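Local coordinates for MTH0777 (Methanothermobacter thermautotrophicus, PDB 1KJN), which is of unknown function, a member of the DUF1890 family that folds as a three-layer alpha/beta unit around a parallel six-stranded sheet and assembles with a second copy, at residues K8-L13 and T40-P45; A46-V51 and D62-L67. All coordinates share one frame; numbering follows the deposited sequence.

Contact 1 of 2, residues K8-L13 and T40-P45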
ATOM      1  N   LYS A   8      13.185  15.305  13.755  1.00 36.56           N
ATOM      2  CA  LYS A   8      12.487  14.041  13.672  1.00 35.58           C
ATOM      3  C   LYS A   8      11.002  14.289  13.531  1.00 32.45           C
ATOM      4  O   LYS A   8      10.460  15.278  14.044  1.00 29.87           O
ATOM      5  CB  LYS A   8      12.770  13.205  14.928  1.00 37.72           C
ATOM      6  CG  LYS A   8      14.250  12.816  15.079  1.00 44.03           C
ATOM      7  CD  LYS A   8      14.565  12.236  16.443  1.00 45.93           C
ATOM      8  CE  LYS A   8      13.823  10.934  16.690  1.00 52.72           C
ATOM      9  NZ  LYS A   8      13.885  10.554  18.138  1.00 58.90           N
ATOM     10  N   ALA A   9      10.354  13.413  12.782  1.00 28.78           N
ATOM     11  CA  ALA A   9       8.927  13.525  12.586  1.00 25.61           C
ATOM     12  C   ALA A   9       8.253  12.221  12.970  1.00 24.22           C
ATOM     13  O   ALA A   9       8.838  11.142  12.850  1.00 21.66           O
ATOM     14  CB  ALA A   9       8.614  13.890  11.156  1.00 25.24           C
ATOM     15  N   LEU A  10       7.063  12.338  13.546  1.00 23.50           N
ATOM     16  CA  LEU A  10       6.298  11.156  13.933  1.00 25.27           C
ATOM     17  C   LEU A  10       5.045  11.133  13.075  1.00 23.46           C
ATOM     18  O   LEU A  10       4.349  12.149  12.939  1.00 17.84           O
ATOM     19  CB  LEU A  10       5.913  11.181  15.417  1.00 28.29           C
ATOM     20  CG  LEU A  10       5.073  10.003  15.928  1.00 26.05           C
ATOM     21  CD1 LEU A  10       5.889   8.724  15.825  1.00 20.28           C
ATOM     22  CD2 LEU A  10       4.634  10.255  17.379  1.00 20.63           C
HETATM   23  N   MSE A  11       4.781   9.968  12.493  1.00 17.74           N
HETATM   24  CA  MSE A  11       3.634   9.760  11.624  1.00 16.60           C
HETATM   25  C   MSE A  11       2.706   8.731  12.256  1.00 16.95           C
HETATM   26  O   MSE A  11       3.103   7.580  12.487  1.00 19.79           O
HETATM   27  CB  MSE A  11       4.107   9.288  10.242  1.00 15.51           C
HETATM   28  CG  MSE A  11       2.969   9.104   9.243  1.00 23.64           C
HETATM   29 SE   MSE A  11       3.596   8.817   7.409  1.00 25.17          SE
HETATM   30  CE  MSE A  11       4.375  10.557   7.120  1.00 23.08           C
ATOM     31  N   VAL A  12       1.459   9.130  12.476  1.00 18.32           N
ATOM     32  CA  VAL A  12       0.459   8.266  13.121  1.00 21.59           C
ATOM     33  C   VAL A  12      -0.548   7.759  12.105  1.00 21.51           C
ATOM     34  O   VAL A  12      -1.111   8.554  11.347  1.00 20.84           O
ATOM     35  CB  VAL A  12      -0.304   9.041  14.220  1.00 18.88           C
ATOM     36  CG1 VAL A  12      -1.327   8.146  14.915  1.00 14.20           C
ATOM     37  CG2 VAL A  12       0.688   9.616  15.224  1.00 24.53           C
ATOM     38  N   LEU A  13      -0.782   6.444  12.105  1.00 17.77           N
ATOM     39  CA  LEU A  13      -1.726   5.844  11.165  1.00 18.69           C
ATOM     40  C   LEU A  13      -2.951   5.237  11.843  1.00 19.84           C
ATOM     41  O   LEU A  13      -2.880   4.751  12.976  1.00 16.26           O
ATOM     42  CB  LEU A  13      -1.040   4.766  10.309  1.00 14.88           C
ATOM     43  CG  LEU A  13       0.298   5.132   9.662  1.00 23.19           C
ATOM     44  CD1 LEU A  13       0.814   3.936   8.861  1.00 21.38           C
ATOM     45  CD2 LEU A  13       0.151   6.346   8.764  1.00 20.15           C
ATOM     46  N   THR A  40       9.524   8.496  11.996  1.00 19.69           N
ATOM     47  CA  THR A  40       9.073   7.349  12.759  1.00 18.13           C
ATOM     48  C   THR A  40       7.596   7.145  12.452  1.00 17.55           C
ATOM     49  O   THR A  40       6.811   8.092  12.479  1.00 19.00           O
ATOM     50  CB  THR A  40       9.240   7.574  14.271  1.00 18.35           C
ATOM     51  OG1 THR A  40      10.636   7.624  14.599  1.00 18.15           O
ATOM     52  CG2 THR A  40       8.561   6.454  15.065  1.00 14.42           C
ATOM     53  N   VAL A  41       7.226   5.915  12.128  1.00 16.41           N
ATOM     54  CA  VAL A  41       5.832   5.578  11.846  1.00 17.15           C
ATOM     55  C   VAL A  41       5.284   4.782  13.038  1.00 21.04           C
ATOM     56  O   VAL A  41       5.943   3.851  13.533  1.00 21.70           O
ATOM     57  CB  VAL A  41       5.702   4.707  10.569  1.00 21.71           C
ATOM     58  CG1 VAL A  41       4.255   4.290  10.363  1.00 17.40           C
ATOM     59  CG2 VAL A  41       6.219   5.464   9.332  1.00 22.49           C
ATOM     60  N   THR A  42       4.087   5.133  13.494  1.00 17.85           N
ATOM     61  CA  THR A  42       3.485   4.415  14.616  1.00 22.82           C
ATOM     62  C   THR A  42       2.034   4.091  14.277  1.00 24.52           C
ATOM     63  O   THR A  42       1.314   4.941  13.755  1.00 22.74           O
ATOM     64  CB  THR A  42       3.575   5.232  15.945  1.00 27.13           C
ATOM     65  OG1 THR A  42       3.040   4.452  17.022  1.00 28.48           O
ATOM     66  CG2 THR A  42       2.797   6.556  15.844  1.00 21.21           C
ATOM     67  N   ALA A  43       1.631   2.845  14.528  1.00 25.19           N
ATOM     68  CA  ALA A  43       0.282   2.388  14.216  1.00 24.73           C
ATOM     69  C   ALA A  43       0.016   0.994  14.802  1.00 26.75           C
ATOM     70  O   ALA A  43       0.860   0.447  15.529  1.00 21.66           O
ATOM     71  CB  ALA A  43       0.096   2.351  12.704  1.00 20.04           C
ATOM     72  N   ASN A  44      -1.162   0.441  14.485  1.00 27.86           N
ATOM     73  CA  ASN A  44      -1.573  -0.874  14.972  1.00 30.11           C
ATOM     74  C   ASN A  44      -0.826  -1.959  14.196  1.00 31.15           C
ATOM     75  O   ASN A  44      -0.278  -1.689  13.136  1.00 32.16           O
ATOM     76  CB  ASN A  44      -3.128  -1.043  14.934  1.00 30.65           C
ATOM     77  CG  ASN A  44      -3.707  -1.328  13.514  1.00 39.14           C
ATOM     78  OD1 ASN A  44      -2.987  -1.364  12.517  1.00 38.17           O
ATOM     79  ND2 ASN A  44      -5.032  -1.545  13.449  1.00 36.85           N
ATOM     80  N   PRO A  45      -0.799  -3.197  14.714  1.00 34.82           N
ATOM     81  CA  PRO A  45      -0.093  -4.294  14.036  1.00 33.58           C
ATOM     82  C   PRO A  45      -0.350  -4.442  12.537  1.00 31.62           C
ATOM     83  O   PRO A  45       0.590  -4.489  11.753  1.00 27.95           O
ATOM     84  CB  PRO A  45      -0.541  -5.526  14.826  1.00 35.47           C
ATOM     85  CG  PRO A  45      -0.656  -4.973  16.236  1.00 39.05           C
ATOM     86  CD  PRO A  45      -1.417  -3.672  15.971  1.00 40.20           C
TER
HETATM   87  O   HOH W   1      -3.010   1.852  12.985  1.00 26.77           O
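Four backbone hydrogen bonds stitch strand 8-12 to strand 40-43, each meeting its acceptor nearly along the C=O axis. Thr-40 N donates to Ala-9 O at 2.9 Å, almost straight with an N-H...O angle of 176°. Met-11, a selenomethionine, is gripped on both polar atoms: its N reaches Thr-40 O at 2.8 Å, and its O accepts from Thr-42 N at 2.8 Å. Leu-13 N to Thr-42 O, 3.1 Å, is the longest of the four. Three CA-H...O contacts accompany them, among them Val-41 CA to Met-11 O at 3.4 Å.

The strand segments run 4.7 Å apart with N-to-C directions 24° from parallel, as expected of neighbours joined by a right-handed beta-alpha-beta crossover through helix 21-34.

Apolar contacts divide between the two faces. On one, Leu-10 holds CG anti to the backbone N (chi1 178°); the side chain crosses Thr-40 obliquely, with CD1 3.6 Å from Thr-40 CG2, while CG2 of Val-12 lies alongside CG2 of Thr-42; Phe-98 of helix 89-102 covers this side. The hydroxyls of Thr-40 and Thr-42 bond instead to Glu-63 and to Val-65 O. On the other, Leu-13 crosses Val-41 obliquely, CD1 on CG1, and its CB meets Ala-43 CB at 3.6 Å. Just past the paired strands, one water donates to Leu-13 O and accepts from Asn-44 N, bridging the segments. Asn-44 OD1 N-caps the following helix at Ala-47 N.

Contact 2 of 2, residues A46-V51 and D62-L67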
ATOM      1  N   ALA A  46      -1.611  -4.504  12.134  1.00 29.76           N
ATOM      2  CA  ALA A  46      -1.928  -4.653  10.716  1.00 31.36           C
ATOM      3  C   ALA A  46      -1.281  -3.532   9.891  1.00 21.32           C
ATOM      4  O   ALA A  46      -0.554  -3.789   8.941  1.00 21.39           O
ATOM      5  CB  ALA A  46      -3.438  -4.663  10.519  1.00 37.19           C
ATOM      6  N   ALA A  47      -1.506  -2.296  10.310  1.00 19.05           N
ATOM      7  CA  ALA A  47      -0.952  -1.139   9.619  1.00 20.66           C
ATOM      8  C   ALA A  47       0.585  -1.199   9.479  1.00 19.92           C
ATOM      9  O   ALA A  47       1.107  -1.021   8.371  1.00 16.24           O
ATOM     10  CB  ALA A  47      -1.395   0.151  10.330  1.00 16.22           C
ATOM     11  N   LEU A  48       1.295  -1.469  10.585  1.00 13.21           N
ATOM     12  CA  LEU A  48       2.758  -1.548  10.551  1.00 19.32           C
ATOM     13  C   LEU A  48       3.232  -2.641   9.620  1.00 17.99           C
ATOM     14  O   LEU A  48       4.247  -2.477   8.922  1.00 18.01           O
ATOM     15  CB  LEU A  48       3.333  -1.755  11.970  1.00 19.33           C
ATOM     16  CG  LEU A  48       3.885  -0.481  12.660  1.00 26.02           C
ATOM     17  CD1 LEU A  48       3.045   0.719  12.361  1.00 23.28           C
ATOM     18  CD2 LEU A  48       4.054  -0.662  14.165  1.00 25.53           C
ATOM     19  N   ARG A  49       2.511  -3.766   9.604  1.00 21.79           N
ATOM     20  CA  ARG A  49       2.891  -4.878   8.728  1.00 26.83           C
ATOM     21  C   ARG A  49       2.707  -4.515   7.268  1.00 21.31           C
ATOM     22  O   ARG A  49       3.439  -5.002   6.418  1.00 22.50           O
ATOM     23  CB  ARG A  49       2.117  -6.172   9.028  1.00 29.05           C
ATOM     24  CG  ARG A  49       2.316  -6.729  10.424  1.00 34.79           C
ATOM     25  CD  ARG A  49       1.895  -8.191  10.516  1.00 35.25           C
ATOM     26  NE  ARG A  49       2.892  -9.017   9.853  1.00 42.20           N
ATOM     27  CZ  ARG A  49       3.883  -9.660  10.472  1.00 38.86           C
ATOM     28  NH1 ARG A  49       4.008  -9.601  11.791  1.00 40.16           N
ATOM     29  NH2 ARG A  49       4.817 -10.282   9.756  1.00 36.52           N
ATOM     30  N   LEU A  50       1.707  -3.691   6.969  1.00 20.22           N
ATOM     31  CA  LEU A  50       1.472  -3.297   5.579  1.00 20.80           C
ATOM     32  C   LEU A  50       2.603  -2.413   5.078  1.00 18.38           C
ATOM     33  O   LEU A  50       3.086  -2.581   3.945  1.00 16.02           O
ATOM     34  CB  LEU A  50       0.122  -2.597   5.422  1.00 18.84           C
ATOM     35  CG  LEU A  50      -1.080  -3.551   5.467  1.00 16.44           C
ATOM     36  CD1 LEU A  50      -2.384  -2.774   5.525  1.00 13.48           C
ATOM     37  CD2 LEU A  50      -1.047  -4.468   4.259  1.00 13.74           C
ATOM     38  N   VAL A  51       3.050  -1.510   5.949  1.00 18.44           N
ATOM     39  CA  VAL A  51       4.138  -0.595   5.636  1.00 17.90           C
ATOM     40  C   VAL A  51       5.409  -1.403   5.385  1.00 18.31           C
ATOM     41  O   VAL A  51       6.089  -1.167   4.406  1.00 16.95           O
ATOM     42  CB  VAL A  51       4.379   0.405   6.808  1.00 24.90           C
ATOM     43  CG1 VAL A  51       5.672   1.217   6.566  1.00 19.61           C
ATOM     44  CG2 VAL A  51       3.167   1.337   6.992  1.00 18.70           C
ATOM     45  N   ASP A  62      12.209   5.440   8.708  1.00 27.82           N
ATOM     46  CA  ASP A  62      13.401   5.150   9.490  1.00 32.78           C
ATOM     47  C   ASP A  62      13.188   4.241  10.680  1.00 35.14           C
ATOM     48  O   ASP A  62      14.043   3.412  11.020  1.00 35.00           O
ATOM     49  CB  ASP A  62      14.031   6.468   9.932  1.00 32.08           C
ATOM     50  CG  ASP A  62      14.354   7.358   8.753  1.00 31.43           C
ATOM     51  OD1 ASP A  62      15.229   6.970   7.958  1.00 27.43           O
ATOM     52  OD2 ASP A  62      13.699   8.409   8.584  1.00 31.00           O
ATOM     53  N   GLU A  63      12.024   4.376  11.291  1.00 34.12           N
ATOM     54  CA  GLU A  63      11.703   3.604  12.466  1.00 35.22           C
ATOM     55  C   GLU A  63      10.200   3.364  12.517  1.00 34.60           C
ATOM     56  O   GLU A  63       9.414   4.108  11.926  1.00 32.67           O
ATOM     57  CB  GLU A  63      12.165   4.400  13.698  1.00 34.65           C
ATOM     58  CG  GLU A  63      12.047   3.666  15.018  1.00 43.72           C
ATOM     59  CD  GLU A  63      12.419   4.518  16.222  1.00 47.95           C
ATOM     60  OE1 GLU A  63      12.637   3.930  17.303  1.00 52.07           O
ATOM     61  OE2 GLU A  63      12.464   5.771  16.111  1.00 50.17           O
HETATM   62  N   MSE A  64       9.810   2.313  13.223  1.00 33.57           N
HETATM   63  CA  MSE A  64       8.408   1.969  13.394  1.00 32.44           C
HETATM   64  C   MSE A  64       8.180   1.423  14.791  1.00 30.99           C
HETATM   65  O   MSE A  64       8.947   0.590  15.250  1.00 27.67           O
HETATM   66  CB  MSE A  64       7.979   0.950  12.360  1.00 34.67           C
HETATM   67  CG  MSE A  64       7.641   1.583  11.037  1.00 39.04           C
HETATM   68 SE   MSE A  64       6.939   0.249   9.922  1.00 39.40          SE
HETATM   69  CE  MSE A  64       8.604  -0.689   9.695  1.00 36.41           C
ATOM     70  N   VAL A  65       7.108   1.882  15.438  1.00 30.63           N
ATOM     71  CA  VAL A  65       6.772   1.495  16.803  1.00 29.63           C
ATOM     72  C   VAL A  65       5.258   1.354  16.951  1.00 29.42           C
ATOM     73  O   VAL A  65       4.510   2.143  16.390  1.00 27.23           O
ATOM     74  CB  VAL A  65       7.185   2.599  17.806  1.00 32.50           C
ATOM     75  CG1 VAL A  65       7.166   2.066  19.229  1.00 36.59           C
ATOM     76  CG2 VAL A  65       8.539   3.166  17.464  1.00 39.98           C
ATOM     77  N   ASP A  66       4.823   0.382  17.752  1.00 25.44           N
ATOM     78  CA  ASP A  66       3.398   0.155  18.019  1.00 28.12           C
ATOM     79  C   ASP A  66       2.778   1.372  18.739  1.00 24.37           C
ATOM     80  O   ASP A  66       3.456   2.071  19.499  1.00 22.61           O
ATOM     81  CB  ASP A  66       3.248  -1.146  18.829  1.00 31.04           C
ATOM     82  CG  ASP A  66       2.060  -1.134  19.756  1.00 38.71           C
ATOM     83  OD1 ASP A  66       2.266  -0.818  20.945  1.00 39.30           O
ATOM     84  OD2 ASP A  66       0.926  -1.433  19.308  1.00 48.00           O
ATOM     85  N   LEU A  67       1.502   1.644  18.481  1.00 26.32           N
ATOM     86  CA  LEU A  67       0.825   2.801  19.088  1.00 28.10           C
ATOM     87  C   LEU A  67       0.988   2.946  20.592  1.00 29.89           C
ATOM     88  O   LEU A  67       1.417   3.991  21.072  1.00 28.79           O
ATOM     89  CB  LEU A  67      -0.666   2.794  18.762  1.00 28.57           C
ATOM     90  CG  LEU A  67      -1.092   3.165  17.349  1.00 32.16           C
ATOM     91  CD1 LEU A  67      -2.529   2.725  17.115  1.00 38.64           C
ATOM     92  CD2 LEU A  67      -0.937   4.650  17.139  1.00 24.30           C
TER
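The selenium of Met-64, a selenomethionine, touches two residues of helix 46-51: SE lies 3.7 Å from Val-51 CG1 and 4.2 Å from Leu-48 CG. It also packs 4.0 Å from the backbone O of Leu-48, so the selenium meets two side chains and a carbonyl oxygen. Next along the strand, Leu-48 presses its CD2 methyl on the backbone, 3.6 Å from Val-65 O and 3.8 Å from Asp-66 N. No hydrogen bond joins the two segments.

Torsions place these groups. Met-64 CG stands anti to the carbonyl carbon (chi1 -82°); with chi2 extended, this brings SE to the helix, and the side chain runs past Leu-48 and Val-51 in the opposite direction; chi3 bends only the terminal CE. Leu-48 has chi1 -100°, off the staggered positions, in the conformation that sets CD2 against the strand backbone.

Helix and strand run nearly antiparallel, 162° between their directions and 9.3 Å between axes, the geometry of helix-on-sheet packing inside the beta-alpha-beta unit formed by strand 38-43, helix 45-54 and strand 63-66. Strand 38-43 forms the floor beneath: Leu-48 also rests on Ala-43, and Met-64 on Val-41. Behind Val-51 stand Leu-13 and Ile-22. Asp-66 OD1 caps Ser-69 N at the start of helix 67-73. On the helix's outer side, Arg-49 packs on Asn-141 of the second subunit.

Overall arrangement
From the N terminus, strand 8-12 leads through helix 21-34 to strand 38-43, where contact 1 closes the first loop, its segments 27 residues apart at their nearest ends. The chain continues into helix 45-54 and strand 63-66, where contact 2 closes a second, shorter loop. The two follow in series, neither nesting nor crossing, their centres about 7 Å apart. Strand 38-43 belongs to both beta-alpha-beta units, and segment 40-45 runs directly into 46-51. It lies between 8-12 and 63-66 in the sheet, and Val-41 N to Glu-63 O, 2.8 Å, is a probable hydrogen bond joining the contacts. Contact 1 is buried; contact 2 lies nearer the surface, at one of the sheet's two outermost strands within this chain.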